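Side-chain contacts in lipoprotein (Burkholderia cenocepacia, PDB 4QHQ), which binds methionine between its two lobes and probably delivers it, as a lipid-anchored nutrient-binding protein, to an ABC transporter: residues A[113-118]-A[135-140]; A[169-174]-A[179-184]; A[19-24]-A[220-225]; A[2-7]-A[214-219]. One frame throughout, in Å; residues are numbered along the deposited sequence.

Contact 1 (A[113-118]-A[135-140]); sequences RALLLL and NNATVL. With MET (methionine), chain B.
Leu115, on the helix that fills 113-118, faces Ala137 of the loop 135-140, and their CA atoms, 7.2 Å apart, are the nearest such pair. No hydrogen bond spans the two segments; the loop begins a 3-10 turn at Val139. One branch of Leu115 does the touching. With CG anti to the carbonyl carbon (chi1 -68°), the side chain leans toward the loop and CD1 is laid against its backbone, 3.4 Å from Thr138 C and 3.9 Å from Val139 N. The same methyl meets the Ala137 methyl at 4.2 Å between CD1 and CB. The CB of Thr138 points away from the helix, and its OG1 accepts from Leu140 N at 3.2 Å, an ST turn at the start of the 3-10 segment. Polar ties beside the contact come from the same helix: Asn112 OD1 bonds to Ala137 N. At the other side of the helix Arg113 stretches out, extended from CG to NE, into the methionine site. Its NH1 donates to OXT of the bound methionine at 2.8 Å, a bent bond of 139° at the guanidinium edge, while NH2 forms a salt bridge with Glu191. The helix thus presents an apolar leucine to the loop and a cation to the ligand carboxylate, whose negative charge Arg113 would offset; Glu191 probably helps hold the guanidinium in position.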
loop_
_atom_site.group_PDB
_atom_site.type_symbol
_atom_site.label_atom_id
_atom_site.label_comp_id
_atom_site.label_asym_id
_atom_site.label_seq_id
_atom_site.Cartn_x
_atom_site.Cartn_y
_atom_site.Cartn_z
ATOM N N ARG A 113 7.147 0.698 -7.716
ATOM C CA ARG A 113 6.119 -0.296 -7.939
ATOM C C ARG A 113 5.227 0.058 -9.130
ATOM O O ARG A 113 4.933 -0.790 -9.988
ATOM C CB ARG A 113 5.270 -0.389 -6.681
ATOM C CG ARG A 113 4.114 -1.365 -6.758
ATOM C CD ARG A 113 3.344 -1.281 -5.464
ATOM N NE ARG A 113 2.364 -2.348 -5.338
ATOM C CZ ARG A 113 1.535 -2.467 -4.313
ATOM N NH1 ARG A 113 1.557 -1.553 -3.343
ATOM N NH2 ARG A 113 0.686 -3.484 -4.256
ATOM N N ALA A 114 4.778 1.307 -9.171
ATOM C CA ALA A 114 3.931 1.785 -10.272
ATOM C C ALA A 114 4.639 1.719 -11.618
ATOM O O ALA A 114 4.041 1.320 -12.610
ATOM C CB ALA A 114 3.473 3.204 -9.996
ATOM N N LEU A 115 5.905 2.125 -11.649
ATOM C CA LEU A 115 6.652 2.144 -12.898
ATOM C C LEU A 115 6.916 0.721 -13.385
ATOM O O LEU A 115 6.921 0.463 -14.593
ATOM C CB LEU A 115 7.957 2.924 -12.725
ATOM C CG LEU A 115 7.746 4.423 -12.505
ATOM C CD1 LEU A 115 9.073 5.138 -12.346
ATOM C CD2 LEU A 115 6.958 5.017 -13.663
ATOM N N LEU A 116 7.121 -0.200 -12.446
ATOM C CA LEU A 116 7.292 -1.606 -12.804
ATOM C C LEU A 116 6.013 -2.172 -13.415
ATOM O O LEU A 116 6.070 -2.923 -14.392
ATOM C CB LEU A 116 7.701 -2.440 -11.593
ATOM C CG LEU A 116 9.114 -2.222 -11.060
ATOM C CD1 LEU A 116 9.333 -3.037 -9.795
ATOM C CD2 LEU A 116 10.132 -2.591 -12.114
ATOM N N LEU A 117 4.863 -1.818 -12.851
ATOM C CA LEU A 117 3.595 -2.273 -13.411
ATOM C C LEU A 117 3.428 -1.736 -14.824
ATOM O O LEU A 117 3.054 -2.479 -15.741
ATOM C CB LEU A 117 2.416 -1.837 -12.552
ATOM C CG LEU A 117 1.043 -2.239 -13.094
ATOM C CD1 LEU A 117 0.916 -3.750 -13.243
ATOM C CD2 LEU A 117 -0.064 -1.696 -12.227
ATOM N N LEU A 118 3.718 -0.452 -15.018
ATOM C CA LEU A 118 3.635 0.133 -16.362
ATOM C C LEU A 118 4.602 -0.547 -17.325
ATOM O O LEU A 118 4.290 -0.722 -18.506
ATOM C CB LEU A 118 3.884 1.645 -16.321
ATOM C CG LEU A 118 2.833 2.503 -15.621
ATOM C CD1 LEU A 118 3.225 3.968 -15.649
ATOM C CD2 LEU A 118 1.446 2.297 -16.232
ATOM N N ASN A 135 16.832 -1.294 -5.707
ATOM C CA ASN A 135 16.827 0.034 -6.312
ATOM C C ASN A 135 15.410 0.514 -6.588
ATOM O O ASN A 135 14.510 -0.290 -6.845
ATOM C CB ASN A 135 17.623 0.048 -7.618
ATOM C CG ASN A 135 19.102 -0.186 -7.406
ATOM O OD1 ASN A 135 19.596 -0.129 -6.281
ATOM N ND2 ASN A 135 19.821 -0.439 -8.493
ATOM N N ASN A 136 15.217 1.828 -6.537
ATOM C CA ASN A 136 13.920 2.417 -6.849
ATOM C C ASN A 136 13.972 3.354 -8.055
ATOM O O ASN A 136 14.736 4.321 -8.077
ATOM C CB ASN A 136 13.344 3.136 -5.625
ATOM C CG ASN A 136 12.968 2.175 -4.504
ATOM O OD1 ASN A 136 13.375 2.346 -3.344
ATOM N ND2 ASN A 136 12.191 1.157 -4.842
ATOM N N ALA A 137 13.147 3.055 -9.053
ATOM C CA ALA A 137 13.095 3.838 -10.284
ATOM C C ALA A 137 12.219 5.079 -10.127
ATOM O O ALA A 137 11.227 5.056 -9.396
ATOM C CB ALA A 137 12.583 2.975 -11.435
ATOM N N THR A 138 12.594 6.161 -10.810
ATOM C CA THR A 138 11.726 7.325 -10.950
ATOM C C THR A 138 11.480 7.559 -12.432
ATOM O O THR A 138 11.978 6.807 -13.273
ATOM C CB THR A 138 12.337 8.610 -10.358
ATOM O OG1 THR A 138 13.406 9.072 -11.198
ATOM C CG2 THR A 138 12.842 8.364 -8.947
ATOM N N VAL A 139 10.722 8.601 -12.756
ATOM C CA VAL A 139 10.447 8.893 -14.165
ATOM C C VAL A 139 11.723 9.210 -14.952
ATOM O O VAL A 139 11.756 9.047 -16.170
ATOM C CB VAL A 139 9.425 10.039 -14.351
ATOM C CG1 VAL A 139 8.077 9.665 -13.747
ATOM C CG2 VAL A 139 9.954 11.340 -13.769
ATOM N N LEU A 140 12.775 9.642 -14.256
ATOM C CA LEU A 140 14.046 9.957 -14.910
ATOM C C LEU A 140 14.797 8.701 -15.340
ATOM O O LEU A 140 15.807 8.788 -16.041
ATOM C CB LEU A 140 14.934 10.810 -13.996
ATOM C CG LEU A 140 14.378 12.188 -13.635
ATOM C CD1 LEU A 140 15.319 12.930 -12.687
ATOM C CD2 LEU A 140 14.108 12.999 -14.897
HETATM N N MET B . -1.857 -0.629 1.565
HETATM C CA MET B . -0.879 -0.065 0.634
HETATM C C MET B . -0.622 -1.012 -0.518
HETATM O O MET B . -0.533 -2.213 -0.292
HETATM C CB MET B . 0.424 0.236 1.384
HETATM C CG MET B . 1.517 0.880 0.510
HETATM S SD MET B . 3.049 1.157 1.425
HETATM C CE MET B . 2.547 2.429 2.588
HETATM O OXT MET B . -0.528 -0.595 -1.685
#

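Contact 2 (A[169-174]-A[179-184]). With MET (methionine), chain B.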
loop_
_atom_site.group_PDB
_atom_site.type_symbol
_atom_site.label_atom_id
_atom_site.label_comp_id
_atom_site.label_asym_id
_atom_site.label_seq_id
_atom_site.Cartn_x
_atom_site.Cartn_y
_atom_site.Cartn_z
ATOM N N ALA A 169 -4.041 6.719 -13.972
ATOM C CA ALA A 169 -3.229 6.836 -12.767
ATOM C C ALA A 169 -3.047 5.476 -12.133
ATOM O O ALA A 169 -3.954 4.651 -12.163
ATOM C CB ALA A 169 -3.873 7.782 -11.767
ATOM N N VAL A 170 -1.870 5.251 -11.567
ATOM C CA VAL A 170 -1.622 4.039 -10.792
ATOM C C VAL A 170 -1.871 4.407 -9.330
ATOM O O VAL A 170 -1.218 5.315 -8.797
ATOM C CB VAL A 170 -0.191 3.530 -10.976
ATOM C CG1 VAL A 170 0.014 2.255 -10.143
ATOM C CG2 VAL A 170 0.103 3.272 -12.449
ATOM N N ILE A 171 -2.833 3.739 -8.699
ATOM C CA ILE A 171 -3.323 4.159 -7.381
ATOM C C ILE A 171 -3.337 3.002 -6.402
ATOM O O ILE A 171 -3.884 1.938 -6.698
ATOM C CB ILE A 171 -4.758 4.737 -7.466
ATOM C CG1 ILE A 171 -4.846 5.837 -8.530
ATOM C CG2 ILE A 171 -5.227 5.280 -6.110
ATOM C CD1 ILE A 171 -6.230 6.470 -8.629
ATOM N N ASN A 172 -2.692 3.206 -5.256
ATOM C CA ASN A 172 -2.720 2.221 -4.167
ATOM C C ASN A 172 -4.137 1.839 -3.787
ATOM O O ASN A 172 -5.027 2.675 -3.698
ATOM C CB ASN A 172 -1.983 2.738 -2.931
ATOM C CG ASN A 172 -0.493 2.879 -3.150
ATOM O OD1 ASN A 172 0.290 1.941 -2.897
ATOM N ND2 ASN A 172 -0.087 4.045 -3.605
ATOM N N THR A 173 -4.338 0.553 -3.551
ATOM C CA THR A 173 -5.674 0.032 -3.328
ATOM C C THR A 173 -6.406 0.672 -2.136
ATOM O O THR A 173 -7.599 0.922 -2.225
ATOM C CB THR A 173 -5.638 -1.500 -3.270
ATOM O OG1 THR A 173 -5.396 -1.994 -4.596
ATOM C CG2 THR A 173 -6.931 -2.068 -2.736
ATOM N N ASN A 174 -5.702 0.982 -1.044
ATOM C CA ASN A 174 -6.386 1.606 0.101
ATOM C C ASN A 174 -7.034 2.936 -0.295
ATOM O O ASN A 174 -8.165 3.220 0.086
ATOM C CB ASN A 174 -5.456 1.765 1.310
ATOM C CG ASN A 174 -4.305 2.696 1.048
ATOM O OD1 ASN A 174 -3.353 2.346 0.347
ATOM N ND2 ASN A 174 -4.389 3.903 1.591
ATOM N N ALA A 179 -11.915 5.958 -2.308
ATOM C CA ALA A 179 -12.495 6.845 -3.310
ATOM C C ALA A 179 -13.590 6.147 -4.108
ATOM O O ALA A 179 -14.023 6.650 -5.144
ATOM C CB ALA A 179 -11.413 7.347 -4.239
ATOM N N ASN A 180 -14.032 4.993 -3.618
ATOM C CA ASN A 180 -15.099 4.205 -4.246
ATOM C C ASN A 180 -14.762 3.631 -5.620
ATOM O O ASN A 180 -15.651 3.373 -6.440
ATOM C CB ASN A 180 -16.428 4.969 -4.263
ATOM C CG ASN A 180 -16.967 5.216 -2.868
ATOM O OD1 ASN A 180 -17.524 4.315 -2.238
ATOM N ND2 ASN A 180 -16.798 6.439 -2.373
ATOM N N LEU A 181 -13.473 3.434 -5.866
ATOM C CA LEU A 181 -13.022 2.654 -7.008
ATOM C C LEU A 181 -12.877 1.209 -6.547
ATOM O O LEU A 181 -12.436 0.952 -5.426
ATOM C CB LEU A 181 -11.684 3.176 -7.524
ATOM C CG LEU A 181 -11.647 4.643 -7.952
ATOM C CD1 LEU A 181 -10.210 5.127 -8.070
ATOM C CD2 LEU A 181 -12.397 4.836 -9.271
ATOM N N GLN A 182 -13.265 0.263 -7.393
ATOM C CA GLN A 182 -13.099 -1.148 -7.056
ATOM C C GLN A 182 -12.033 -1.754 -7.952
ATOM O O GLN A 182 -12.227 -1.869 -9.156
ATOM C CB GLN A 182 -14.423 -1.904 -7.191
ATOM C CG GLN A 182 -14.287 -3.424 -7.113
ATOM C CD GLN A 182 -13.541 -3.897 -5.874
ATOM O OE1 GLN A 182 -12.587 -4.673 -5.972
ATOM N NE2 GLN A 182 -13.974 -3.437 -4.701
ATOM N N PRO A 183 -10.884 -2.121 -7.372
ATOM C CA PRO A 183 -9.760 -2.662 -8.138
ATOM C C PRO A 183 -10.103 -3.870 -9.012
ATOM O O PRO A 183 -9.490 -4.037 -10.062
ATOM C CB PRO A 183 -8.760 -3.045 -7.038
ATOM C CG PRO A 183 -9.039 -2.060 -5.961
ATOM C CD PRO A 183 -10.530 -1.962 -5.945
ATOM N N THR A 184 -11.072 -4.682 -8.599
ATOM C CA THR A 184 -11.426 -5.884 -9.352
ATOM C C THR A 184 -12.417 -5.612 -10.479
ATOM O O THR A 184 -12.704 -6.500 -11.279
ATOM C CB THR A 184 -12.009 -6.986 -8.436
ATOM O OG1 THR A 184 -13.215 -6.514 -7.823
ATOM C CG2 THR A 184 -11.008 -7.374 -7.363
HETATM N N MET B . -1.857 -0.629 1.565
HETATM C CA MET B . -0.879 -0.065 0.634
HETATM C C MET B . -0.622 -1.012 -0.518
HETATM O O MET B . -0.533 -2.213 -0.292
HETATM C CB MET B . 0.424 0.236 1.384
HETATM C CG MET B . 1.517 0.880 0.510
HETATM S SD MET B . 3.049 1.157 1.425
HETATM C CE MET B . 2.547 2.429 2.588
HETATM O OXT MET B . -0.528 -0.595 -1.685
#
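Thr173 and Pro183 form the closest CA pair between 169-174 and 179-184, 6.9 Å apart, where the end of strand 168-171 runs into helix 173-178 and the chain then turns back past it. The strand belongs to the mixed sheet of one lobe of a two-lobed periplasmic-binding-protein fold, and the short helix ends in a Schellman motif, with Asn180 at positive phi as its C-prime residue. This reversal carries Leu181 and Pro183 back over the strand end and the first turn of the helix. Contact across the segments is apolar in the main and comes in two places. Ile171 and Leu181 both point toward the opposite segment, and their CD1 methyls touch at 4.2 Å. Nearer the helix start, Pro183 CG meets both branches of Thr173, 3.9 Å from CG2 and from OG1. Tyr86 of strand 84-86 packs against Ile171, Leu181 and Pro183 and joins the two places. Asn172 and Asn174 belong to the methionine pocket, so the strand-to-helix junction has the loop on one flank and the ligand on another; Asn174 OD1, bonded to Tyr38 OH, comes to 3.5 Å from the methionine CA. Bracketing the packed proline, Gln182 OE1 accepts twice from Thr184, from N at 3.0 Å and from OG1 at 2.7 Å, the two donors arriving from opposite faces of the amide plane.

Contact 3 (A[19-24]-A[220-225])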
loop_
_atom_site.group_PDB
_atom_site.type_symbol
_atom_site.label_atom_id
_atom_site.label_comp_id
_atom_site.label_asym_id
_atom_site.label_seq_id
_atom_site.Cartn_x
_atom_site.Cartn_y
_atom_site.Cartn_z
ATOM N N GLN A 19 -9.778 -5.051 16.534
ATOM C CA GLN A 19 -9.991 -4.507 17.872
ATOM C C GLN A 19 -10.928 -5.396 18.677
ATOM O O GLN A 19 -10.671 -5.687 19.855
ATOM C CB GLN A 19 -10.565 -3.094 17.767
ATOM C CG GLN A 19 -10.838 -2.407 19.093
ATOM C CD GLN A 19 -11.335 -0.986 18.898
ATOM O OE1 GLN A 19 -10.630 -0.022 19.196
ATOM N NE2 GLN A 19 -12.553 -0.850 18.382
ATOM N N LYS A 20 -12.007 -5.839 18.036
ATOM C CA LYS A 20 -12.982 -6.706 18.686
ATOM C C LYS A 20 -12.391 -8.082 19.012
ATOM O O LYS A 20 -12.524 -8.569 20.135
ATOM C CB LYS A 20 -14.231 -6.846 17.813
ATOM N N VAL A 21 -11.722 -8.691 18.037
ATOM C CA VAL A 21 -11.079 -9.987 18.236
ATOM C C VAL A 21 -10.005 -9.918 19.325
ATOM O O VAL A 21 -9.921 -10.796 20.188
ATOM C CB VAL A 21 -10.441 -10.495 16.927
ATOM C CG1 VAL A 21 -9.676 -11.782 17.173
ATOM C CG2 VAL A 21 -11.515 -10.716 15.875
ATOM N N ALA A 22 -9.183 -8.873 19.278
ATOM C CA ALA A 22 -8.123 -8.700 20.272
ATOM C C ALA A 22 -8.684 -8.682 21.692
ATOM O O ALA A 22 -8.123 -9.288 22.602
ATOM C CB ALA A 22 -7.332 -7.435 19.996
ATOM N N LYS A 23 -9.813 -8.009 21.878
ATOM C CA LYS A 23 -10.437 -7.970 23.192
ATOM C C LYS A 23 -11.004 -9.328 23.585
ATOM O O LYS A 23 -10.723 -9.835 24.669
ATOM C CB LYS A 23 -11.537 -6.912 23.232
ATOM C CG LYS A 23 -12.289 -6.863 24.553
ATOM C CD LYS A 23 -13.334 -5.761 24.535
ATOM C CE LYS A 23 -14.138 -5.744 25.822
ATOM N NZ LYS A 23 -15.029 -6.930 25.928
ATOM N N GLU A 24 -11.789 -9.924 22.697
ATOM C CA GLU A 24 -12.533 -11.131 23.033
ATOM C C GLU A 24 -11.667 -12.384 23.134
ATOM O O GLU A 24 -11.922 -13.259 23.959
ATOM C CB GLU A 24 -13.659 -11.354 22.023
ATOM C CG GLU A 24 -14.662 -10.214 21.977
ATOM C CD GLU A 24 -15.796 -10.476 21.009
ATOM O OE1 GLU A 24 -15.757 -11.513 20.313
ATOM O OE2 GLU A 24 -16.727 -9.646 20.948
ATOM N N TYR A 220 -5.146 -10.262 14.486
ATOM C CA TYR A 220 -5.278 -9.848 13.107
ATOM C C TYR A 220 -5.430 -11.083 12.229
ATOM O O TYR A 220 -6.305 -11.140 11.357
ATOM C CB TYR A 220 -4.076 -9.025 12.648
ATOM C CG TYR A 220 -4.362 -8.267 11.361
ATOM C CD1 TYR A 220 -4.533 -8.939 10.146
ATOM C CD2 TYR A 220 -4.484 -6.887 11.368
ATOM C CE1 TYR A 220 -4.814 -8.243 8.975
ATOM C CE2 TYR A 220 -4.763 -6.191 10.208
ATOM C CZ TYR A 220 -4.921 -6.872 9.022
ATOM O OH TYR A 220 -5.187 -6.170 7.867
ATOM N N GLN A 221 -4.569 -12.069 12.464
ATOM C CA GLN A 221 -4.519 -13.260 11.620
ATOM C C GLN A 221 -5.547 -14.280 12.086
ATOM O O GLN A 221 -5.218 -15.416 12.422
ATOM C CB GLN A 221 -3.110 -13.848 11.615
ATOM C CG GLN A 221 -2.064 -12.878 11.071
ATOM C CD GLN A 221 -0.671 -13.482 11.018
ATOM O OE1 GLN A 221 -0.393 -14.494 11.666
ATOM N NE2 GLN A 221 0.213 -12.869 10.239
ATOM N N SER A 222 -6.803 -13.851 12.090
ATOM C CA SER A 222 -7.900 -14.621 12.655
ATOM C C SER A 222 -8.947 -14.920 11.592
ATOM O O SER A 222 -9.022 -14.218 10.585
ATOM C CB SER A 222 -8.546 -13.822 13.784
ATOM O OG SER A 222 -9.045 -12.589 13.292
ATOM N N PRO A 223 -9.761 -15.968 11.810
ATOM C CA PRO A 223 -10.838 -16.267 10.860
ATOM C C PRO A 223 -11.803 -15.095 10.678
ATOM O O PRO A 223 -12.256 -14.858 9.559
ATOM C CB PRO A 223 -11.555 -17.455 11.507
ATOM C CG PRO A 223 -10.507 -18.111 12.340
ATOM C CD PRO A 223 -9.655 -16.990 12.867
ATOM N N GLU A 224 -12.110 -14.381 11.760
ATOM C CA GLU A 224 -13.031 -13.251 11.696
ATOM C C GLU A 224 -12.520 -12.180 10.747
ATOM O O GLU A 224 -13.265 -11.642 9.932
ATOM C CB GLU A 224 -13.233 -12.636 13.084
ATOM C CG GLU A 224 -14.063 -13.475 14.044
ATOM C CD GLU A 224 -13.220 -14.384 14.924
ATOM O OE1 GLU A 224 -12.056 -14.659 14.562
ATOM O OE2 GLU A 224 -13.724 -14.819 15.985
ATOM N N VAL A 225 -11.239 -11.864 10.867
ATOM C CA VAL A 225 -10.631 -10.838 10.027
ATOM C C VAL A 225 -10.512 -11.282 8.560
ATOM O O VAL A 225 -10.809 -10.511 7.643
ATOM C CB VAL A 225 -9.271 -10.406 10.607
ATOM C CG1 VAL A 225 -8.535 -9.487 9.661
ATOM C CG2 VAL A 225 -9.477 -9.716 11.949
#
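Val21, on helix 10-26, carries the contact with 220-225, and its CA is nearest that of Glu224, 7.6 Å away. At the start of the second segment Tyr220, the last residue of helix 211-220, has its CB directed away from 19-24 and places its ring against Trp15 farther back on helix 10-26, the planes at about 60°. Gln221 then centres an inverse gamma turn, and its NE2 bonds to Leu77 O. Ser222 follows, facing Val21: its OG lies 4.0 Å from both Val21 CG1 and CG2, so the hydroxyl oxygen faces the fork of the valine. With OG set between the backbone N and the carbonyl carbon (chi1 60°), Ser222 caps helix 223-233, accepting a weak bond from Val225 N at 3.3 Å, while its OG is also hydrogen-bonded to Ala219 O. This is a sharp break between two consecutive helices, 211-220 and 223-233, both packed on helix 10-26 in the lobe that holds both chain termini. Beyond Pro223, Glu224 crosses Val21 obliquely, with its CB 3.8 Å from Val21 CG2. The bend at chi2 (93°) folds the glutamate back alongside that methyl, so that CG, CD and OE1 all lie 4.2 Å from Val21 CG2. A long, weak ion pair links Glu224 OE2 to Lys25, and OE2 stays 5.8 Å from Glu24 OE1. Val225 packs on Val14 and Val18 of helix 10-26.

Contact 4 (A[2-7]-A[214-219]); sequences IKVGTV and KKLVKA
Between 2-7 and 214-219 the contact is apolar, and Leu216 supplies the whole helical side of it. Its CD2 methyl reaches Val4 CG2 at 4.0 Å, the two side chains meeting tip to tip, and Ile2 CG2 at 4.3 Å. Leu216 CG stands anti to the backbone N (chi1 -172°), which sends the branched end out from the helix to the strand, where CD2 serves both residues. Ile2 and Val4 are two apart on the strand and therefore point to the same face of the sheet. That sheet is the larger mixed one of this nutrient-binding protein, in which strand 2-7 runs parallel between strands 30-35 and 52-57; helix 211-220 lies over its face, and Leu216 also touches Val30 and Ala52 on these neighbours. Trp15 of helix 10-26 adds to the same layer by packing on Val4. The backbones remain well apart, the nearest CA atoms being those of Ile2 and Leu216 at 9.0 Å. Polar interactions lie around this packing: Lys215 NZ forms a salt bridge with Glu26 at the end of helix 10-26, and on the strand Lys3 NZ bonds to Asp49 O, while Thr6 OG1 bonds to Ser54 O.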
loop_
_atom_site.group_PDB
_atom_site.type_symbol
_atom_site.label_atom_id
_atom_site.label_comp_id
_atom_site.label_asym_id
_atom_site.label_seq_id
_atom_site.Cartn_x
_atom_site.Cartn_y
_atom_site.Cartn_z
ATOM N N ILE A 2 -2.985 -0.707 23.913
ATOM C CA ILE A 2 -2.167 -0.835 22.715
ATOM C C ILE A 2 -2.637 0.103 21.607
ATOM O O ILE A 2 -3.712 -0.086 21.034
ATOM C CB ILE A 2 -2.170 -2.286 22.206
ATOM C CG1 ILE A 2 -1.746 -3.229 23.343
ATOM C CG2 ILE A 2 -1.283 -2.431 20.961
ATOM C CD1 ILE A 2 -1.849 -4.698 23.003
ATOM N N LYS A 3 -1.817 1.110 21.310
ATOM C CA LYS A 3 -2.139 2.091 20.286
ATOM C C LYS A 3 -1.597 1.628 18.939
ATOM O O LYS A 3 -0.384 1.483 18.751
ATOM C CB LYS A 3 -1.586 3.470 20.670
ATOM C CG LYS A 3 -2.129 4.021 21.987
ATOM C CD LYS A 3 -1.569 5.404 22.283
ATOM C CE LYS A 3 -2.100 6.433 21.298
ATOM N NZ LYS A 3 -1.472 7.771 21.491
ATOM N N VAL A 4 -2.510 1.362 18.013
ATOM C CA VAL A 4 -2.140 0.891 16.682
ATOM C C VAL A 4 -2.494 1.941 15.657
ATOM O O VAL A 4 -3.659 2.301 15.517
ATOM C CB VAL A 4 -2.853 -0.425 16.332
ATOM C CG1 VAL A 4 -2.435 -0.894 14.938
ATOM C CG2 VAL A 4 -2.558 -1.482 17.396
ATOM N N GLY A 5 -1.483 2.433 14.947
ATOM C CA GLY A 5 -1.703 3.399 13.883
ATOM C C GLY A 5 -2.057 2.750 12.563
ATOM O O GLY A 5 -1.459 1.754 12.154
ATOM N N THR A 6 -3.023 3.331 11.867
ATOM C CA THR A 6 -3.371 2.816 10.558
ATOM C C THR A 6 -3.849 3.959 9.684
ATOM O O THR A 6 -3.982 5.081 10.164
ATOM C CB THR A 6 -4.409 1.694 10.649
ATOM O OG1 THR A 6 -4.401 0.959 9.416
ATOM C CG2 THR A 6 -5.792 2.236 10.931
ATOM N N VAL A 7 -4.064 3.678 8.405
ATOM C CA VAL A 7 -4.520 4.701 7.481
ATOM C C VAL A 7 -6.037 4.614 7.338
ATOM O O VAL A 7 -6.595 3.523 7.201
ATOM C CB VAL A 7 -3.813 4.562 6.121
ATOM C CG1 VAL A 7 -4.443 5.474 5.090
ATOM C CG2 VAL A 7 -2.329 4.881 6.269
ATOM N N LYS A 214 2.750 -11.034 19.730
ATOM C CA LYS A 214 2.219 -12.261 19.151
ATOM C C LYS A 214 0.702 -12.310 19.306
ATOM O O LYS A 214 -0.003 -12.773 18.413
ATOM C CB LYS A 214 2.850 -13.487 19.814
ATOM N N LYS A 215 0.201 -11.817 20.436
ATOM C CA LYS A 215 -1.237 -11.808 20.674
ATOM C C LYS A 215 -1.956 -10.877 19.685
ATOM O O LYS A 215 -3.006 -11.236 19.140
ATOM C CB LYS A 215 -1.547 -11.445 22.130
ATOM C CG LYS A 215 -0.972 -12.454 23.119
ATOM C CD LYS A 215 -1.200 -12.045 24.557
ATOM C CE LYS A 215 -2.666 -12.113 24.918
ATOM N NZ LYS A 215 -3.225 -13.489 24.799
ATOM N N LEU A 216 -1.385 -9.696 19.446
ATOM C CA LEU A 216 -1.953 -8.757 18.488
ATOM C C LEU A 216 -1.978 -9.347 17.083
ATOM O O LEU A 216 -2.982 -9.240 16.378
ATOM C CB LEU A 216 -1.154 -7.452 18.492
ATOM C CG LEU A 216 -1.743 -6.296 17.674
ATOM C CD1 LEU A 216 -3.118 -5.886 18.197
ATOM C CD2 LEU A 216 -0.792 -5.108 17.633
ATOM N N VAL A 217 -0.869 -9.964 16.682
ATOM C CA VAL A 217 -0.766 -10.563 15.355
ATOM C C VAL A 217 -1.776 -11.701 15.229
ATOM O O VAL A 217 -2.386 -11.875 14.181
ATOM C CB VAL A 217 0.676 -11.024 15.055
ATOM C CG1 VAL A 217 0.738 -11.836 13.762
ATOM C CG2 VAL A 217 1.601 -9.819 14.975
ATOM N N LYS A 218 -1.982 -12.442 16.316
ATOM C CA LYS A 218 -2.965 -13.533 16.342
ATOM C C LYS A 218 -4.383 -12.998 16.122
ATOM O O LYS A 218 -5.183 -13.588 15.379
ATOM C CB LYS A 218 -2.894 -14.312 17.662
ATOM N N ALA A 219 -4.675 -11.865 16.754
ATOM C CA ALA A 219 -5.963 -11.191 16.582
ATOM C C ALA A 219 -6.192 -10.754 15.144
ATOM O O ALA A 219 -7.307 -10.855 14.643
ATOM C CB ALA A 219 -6.072 -9.990 17.512
#

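From the N terminus, strand 2-7 opens contact 4 and helix 10-26, next in the chain, opens contact 3. Their partners come some 200 residues later in the same order, so these two loops cross. Their centres lie 10 Å apart, and together they fasten two late helices to the first strand and helix of one lobe. Contacts 1 and 2 are nested inside both long loops, in series in the other lobe: contact 1 brings the loop before strand 142-144 back to helix 108-120, and contact 2 closes a short loop round helix 173-178. There Ala114 CB meets Val170 CG1 at 3.6 Å, and each contact contributes residues to the methionine site. Contact 2 also reaches contact 4, where Asn174 packs on Val7.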